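Local coordinates for protein UL37 (Suid herpesvirus 1, PDB 4K70) that is an inner tegument protein, here its N-terminal half, that probably helps control viral trafficking and binds calcium ions, at residues W324-V336 with E424-P436. Residues are numbered along the deposited sequence; the frame is centred on the assembly and turned at random.
Sequences WEAVQASASPLQV and EHVVRHCMAPRPP
Trp-324 and Val-426 meet where the C-terminal end of helix 422-431 packs on the turn between two consecutive helices, 321-329 and 333-342, in the all-alpha, strand-free N-terminal half of UL37. The axes of 324-329 and 424-431 pass 9.9 Å apart at 61°, and the evidence for side-chain packing between them is the pair of contacts that Trp-324 and Val-327 make with Val-426. A chi1 of 176° swings the Trp-324 indole away from its own backbone N, and CH2 comes 4.2 Å from Val-426 CG2, while the indole also packs on helix 366-385. Val-327 CG1 adds a looser contact to Val-426 CG1. At the turn, Ser-330 O lies near the plane of the His-429 ring, at its edge, 3.3 Å from CD2; one water lies within hydrogen-bonding distance of Ser-330 O and Val-426 O, and another joins Ala-329 O to His-429 NE2. Ala-331 comes closest in backbone terms, its CA 4.1 Å from Cys-430 CA and also making a CA-H...O contact to His-429 O. Arg-434, its chain extended from CG to NE, grips Ala-331 O end-on with two nitrogens, NH1 and NH2, each 3.0 Å away; NH1 approaches in the carbonyl plane, NH2 from 43° above it. Ser-332 caps the next helix through a weak bond from Gln-335 N. Beyond it, Pro-333 CB lies 4.0 Å from Met-431 SD, the two side chains crossing at an oblique angle, and Val-336 CG1 reaches Cys-430 SG at 3.8 Å.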
loop_
_atom_site.group_PDB
_atom_site.type_symbol
_atom_site.label_atom_id
_atom_site.label_comp_id
_atom_site.label_asym_id
_atom_site.label_seq_id
_atom_site.Cartn_x
_atom_site.Cartn_y
_atom_site.Cartn_z
ATOM N N TRP A 324 9.228 3.217 22.786
ATOM C CA TRP A 324 8.389 4.394 22.583
ATOM C C TRP A 324 9.225 5.542 22.033
ATOM O O TRP A 324 8.779 6.288 21.157
ATOM C CB TRP A 324 7.730 4.807 23.912
ATOM C CG TRP A 324 6.921 6.057 23.818
ATOM C CD1 TRP A 324 6.929 7.112 24.699
ATOM C CD2 TRP A 324 6.000 6.416 22.768
ATOM N NE1 TRP A 324 6.060 8.084 24.268
ATOM C CE2 TRP A 324 5.481 7.687 23.092
ATOM C CE3 TRP A 324 5.561 5.777 21.597
ATOM C CZ2 TRP A 324 4.551 8.342 22.277
ATOM C CZ3 TRP A 324 4.635 6.427 20.794
ATOM C CH2 TRP A 324 4.132 7.692 21.140
ATOM N N GLU A 325 10.434 5.697 22.569
ATOM C CA GLU A 325 11.371 6.688 22.040
ATOM C C GLU A 325 11.711 6.410 20.568
ATOM O O GLU A 325 11.690 7.323 19.730
ATOM C CB GLU A 325 12.654 6.743 22.888
ATOM C CG GLU A 325 12.444 7.391 24.258
ATOM C CD GLU A 325 13.668 7.294 25.176
ATOM O OE1 GLU A 325 14.767 6.954 24.674
ATOM O OE2 GLU A 325 13.525 7.555 26.400
ATOM N N ALA A 326 12.036 5.158 20.258
ATOM C CA ALA A 326 12.412 4.818 18.882
ATOM C C ALA A 326 11.235 4.980 17.920
ATOM O O ALA A 326 11.418 5.378 16.768
ATOM C CB ALA A 326 13.001 3.418 18.808
ATOM N N VAL A 327 10.025 4.675 18.394
ATOM C CA VAL A 327 8.811 4.845 17.590
ATOM C C VAL A 327 8.555 6.324 17.304
ATOM O O VAL A 327 8.175 6.705 16.200
ATOM C CB VAL A 327 7.546 4.267 18.301
ATOM C CG1 VAL A 327 6.281 4.891 17.702
ATOM C CG2 VAL A 327 7.513 2.722 18.225
ATOM N N GLN A 328 8.744 7.159 18.316
ATOM C CA GLN A 328 8.580 8.591 18.140
ATOM C C GLN A 328 9.590 9.150 17.156
ATOM O O GLN A 328 9.269 10.046 16.375
ATOM C CB GLN A 328 8.744 9.310 19.472
ATOM C CG GLN A 328 7.528 9.276 20.351
ATOM C CD GLN A 328 7.806 9.936 21.680
ATOM O OE1 GLN A 328 8.250 9.287 22.631
ATOM N NE2 GLN A 328 7.575 11.236 21.748
ATOM N N ALA A 329 10.814 8.632 17.190
ATOM C CA ALA A 329 11.882 9.192 16.355
ATOM C C ALA A 329 11.785 8.773 14.889
ATOM O O ALA A 329 12.488 9.317 14.029
ATOM C CB ALA A 329 13.223 8.795 16.905
ATOM N N SER A 330 10.933 7.788 14.611
ATOM C CA SER A 330 10.824 7.199 13.272
ATOM C C SER A 330 10.161 8.148 12.282
ATOM O O SER A 330 9.111 8.726 12.571
ATOM C CB SER A 330 10.009 5.897 13.333
ATOM O OG SER A 330 10.669 4.898 14.094
ATOM N N ALA A 331 10.753 8.286 11.101
ATOM C CA ALA A 331 10.202 9.166 10.079
ATOM C C ALA A 331 9.850 8.409 8.803
ATOM O O ALA A 331 9.641 9.016 7.763
ATOM C CB ALA A 331 11.180 10.323 9.766
ATOM N N SER A 332 9.799 7.085 8.871
ATOM C CA SER A 332 9.418 6.296 7.699
ATOM C C SER A 332 8.759 5.038 8.192
ATOM O O SER A 332 8.900 4.699 9.356
ATOM C CB SER A 332 10.644 5.929 6.854
ATOM O OG SER A 332 11.479 4.997 7.533
ATOM N N PRO A 333 8.039 4.343 7.299
ATOM C CA PRO A 333 7.393 3.068 7.615
ATOM C C PRO A 333 8.396 2.040 8.082
ATOM O O PRO A 333 8.104 1.336 9.038
ATOM C CB PRO A 333 6.807 2.625 6.274
ATOM C CG PRO A 333 6.635 3.894 5.502
ATOM C CD PRO A 333 7.697 4.831 5.950
ATOM N N LEU A 334 9.549 1.934 7.425
ATOM C CA LEU A 334 10.495 0.886 7.797
ATOM C C LEU A 334 10.967 1.116 9.221
ATOM O O LEU A 334 10.984 0.204 10.038
ATOM C CB LEU A 334 11.697 0.837 6.849
ATOM C CG LEU A 334 12.794 -0.127 7.319
ATOM C CD1 LEU A 334 12.248 -1.539 7.581
ATOM C CD2 LEU A 334 13.945 -0.181 6.334
ATOM N N GLN A 335 11.345 2.352 9.514
ATOM C CA GLN A 335 11.861 2.686 10.833
ATOM C C GLN A 335 10.886 2.340 11.952
ATOM O O GLN A 335 11.264 1.720 12.948
ATOM C CB GLN A 335 12.230 4.171 10.883
ATOM C CG GLN A 335 13.430 4.510 9.995
ATOM C CD GLN A 335 13.695 6.007 9.892
ATOM O OE1 GLN A 335 13.195 6.793 10.689
ATOM N NE2 GLN A 335 14.479 6.403 8.894
ATOM N N VAL A 336 9.632 2.739 11.796
ATOM C CA VAL A 336 8.690 2.573 12.887
ATOM C C VAL A 336 8.299 1.094 13.025
ATOM O O VAL A 336 8.230 0.575 14.134
ATOM C CB VAL A 336 7.446 3.499 12.750
ATOM C CG1 VAL A 336 6.618 3.129 11.519
ATOM C CG2 VAL A 336 6.574 3.422 14.024
ATOM N N GLU A 424 -2.337 11.275 16.141
ATOM C CA GLU A 424 -2.221 11.596 14.727
ATOM C C GLU A 424 -0.873 12.258 14.432
ATOM O O GLU A 424 -0.285 12.059 13.364
ATOM C CB GLU A 424 -3.354 12.520 14.279
ATOM C CG GLU A 424 -3.290 12.821 12.779
ATOM C CD GLU A 424 -4.476 13.616 12.256
ATOM O OE1 GLU A 424 -5.332 14.032 13.067
ATOM O OE2 GLU A 424 -4.539 13.829 11.026
ATOM N N HIS A 425 -0.374 13.039 15.384
ATOM C CA HIS A 425 0.871 13.771 15.160
ATOM C C HIS A 425 2.047 12.821 15.111
ATOM O O HIS A 425 3.001 13.069 14.397
ATOM C CB HIS A 425 1.086 14.844 16.243
ATOM C CG HIS A 425 0.202 16.040 16.075
ATOM N ND1 HIS A 425 0.259 17.135 16.909
ATOM C CD2 HIS A 425 -0.768 16.306 15.168
ATOM C CE1 HIS A 425 -0.627 18.032 16.513
ATOM N NE2 HIS A 425 -1.267 17.551 15.461
ATOM N N VAL A 426 1.981 11.717 15.855
ATOM C CA VAL A 426 3.043 10.716 15.755
ATOM C C VAL A 426 2.874 9.873 14.489
ATOM O O VAL A 426 3.839 9.628 13.738
ATOM C CB VAL A 426 3.093 9.799 16.989
ATOM C CG1 VAL A 426 4.156 8.706 16.806
ATOM C CG2 VAL A 426 3.360 10.618 18.234
ATOM N N VAL A 427 1.647 9.430 14.246
ATOM C CA VAL A 427 1.367 8.630 13.050
ATOM C C VAL A 427 1.741 9.357 11.755
ATOM O O VAL A 427 2.348 8.772 10.854
ATOM C CB VAL A 427 -0.105 8.177 12.998
ATOM C CG1 VAL A 427 -0.416 7.531 11.645
ATOM C CG2 VAL A 427 -0.401 7.210 14.159
ATOM N N ARG A 428 1.379 10.631 11.653
ATOM C CA ARG A 428 1.690 11.381 10.443
ATOM C C ARG A 428 3.184 11.520 10.196
ATOM O O ARG A 428 3.615 11.627 9.049
ATOM C CB ARG A 428 1.004 12.751 10.423
ATOM C CG ARG A 428 1.556 13.797 11.389
ATOM C CD ARG A 428 0.733 15.078 11.278
ATOM N NE ARG A 428 1.209 16.130 12.174
ATOM C CZ ARG A 428 0.576 17.280 12.375
ATOM N NH1 ARG A 428 -0.567 17.529 11.749
ATOM N NH2 ARG A 428 1.084 18.181 13.204
ATOM N N HIS A 429 3.973 11.487 11.264
ATOM C CA HIS A 429 5.407 11.701 11.148
ATOM C C HIS A 429 6.095 10.587 10.360
ATOM O O HIS A 429 7.091 10.810 9.669
ATOM C CB HIS A 429 6.057 11.863 12.532
ATOM C CG HIS A 429 7.417 12.498 12.477
ATOM N ND1 HIS A 429 7.597 13.825 12.144
ATOM C CD2 HIS A 429 8.653 11.983 12.668
ATOM C CE1 HIS A 429 8.892 14.101 12.147
ATOM N NE2 HIS A 429 9.555 13.005 12.465
ATOM N N CYS A 430 5.559 9.382 10.452
ATOM C CA CYS A 430 6.223 8.240 9.846
ATOM C C CYS A 430 5.402 7.605 8.727
ATOM O O CYS A 430 5.970 7.027 7.797
ATOM C CB CYS A 430 6.612 7.206 10.912
ATOM S SG CYS A 430 5.220 6.662 12.010
ATOM N N MET A 431 4.080 7.761 8.783
ATOM C CA MET A 431 3.189 7.057 7.857
ATOM C C MET A 431 2.406 7.942 6.884
ATOM O O MET A 431 1.673 7.416 6.033
ATOM C CB MET A 431 2.204 6.160 8.625
ATOM C CG MET A 431 2.865 5.131 9.525
ATOM S SD MET A 431 3.886 3.954 8.619
ATOM C CE MET A 431 2.686 2.902 7.777
ATOM N N ALA A 432 2.542 9.264 7.008
ATOM C CA ALA A 432 1.812 10.178 6.128
ATOM C C ALA A 432 2.096 9.831 4.671
ATOM O O ALA A 432 3.218 9.462 4.335
ATOM C CB ALA A 432 2.194 11.629 6.402
ATOM N N PRO A 433 1.067 9.918 3.816
ATOM C CA PRO A 433 1.231 9.686 2.381
ATOM C C PRO A 433 2.228 10.686 1.789
ATOM O O PRO A 433 2.172 11.869 2.122
ATOM C CB PRO A 433 -0.164 9.956 1.839
ATOM C CG PRO A 433 -1.071 9.596 2.944
ATOM C CD PRO A 433 -0.354 10.102 4.174
ATOM N N ARG A 434 3.136 10.205 0.947
ATOM C CA ARG A 434 4.093 11.083 0.253
ATOM C C ARG A 434 4.050 10.893 -1.273
ATOM O O ARG A 434 5.083 10.656 -1.905
ATOM C CB ARG A 434 5.505 10.837 0.787
ATOM C CG ARG A 434 5.685 11.289 2.242
ATOM C CD ARG A 434 6.783 10.518 2.994
ATOM N NE ARG A 434 6.754 10.823 4.435
ATOM C CZ ARG A 434 7.526 10.253 5.364
ATOM N NH1 ARG A 434 8.432 9.335 5.038
ATOM N NH2 ARG A 434 7.390 10.606 6.637
ATOM N N PRO A 435 2.852 11.005 -1.876
ATOM C CA PRO A 435 2.737 10.794 -3.327
ATOM C C PRO A 435 3.422 11.931 -4.070
ATOM O O PRO A 435 3.270 13.083 -3.674
ATOM C CB PRO A 435 1.235 10.897 -3.568
ATOM C CG PRO A 435 0.780 11.881 -2.515
ATOM C CD PRO A 435 1.592 11.508 -1.296
ATOM N N PRO A 436 4.164 11.615 -5.131
ATOM C CA PRO A 436 4.808 12.669 -5.932
ATOM C C PRO A 436 3.794 13.367 -6.826
ATOM O O PRO A 436 3.847 13.189 -8.039
ATOM C CB PRO A 436 5.786 11.886 -6.806
ATOM C CG PRO A 436 5.136 10.525 -6.961
ATOM C CD PRO A 436 4.509 10.265 -5.603
HETATM O O HOH W 1 12.054 12.369 12.932
HETATM O O HOH W 2 6.760 8.555 13.994
#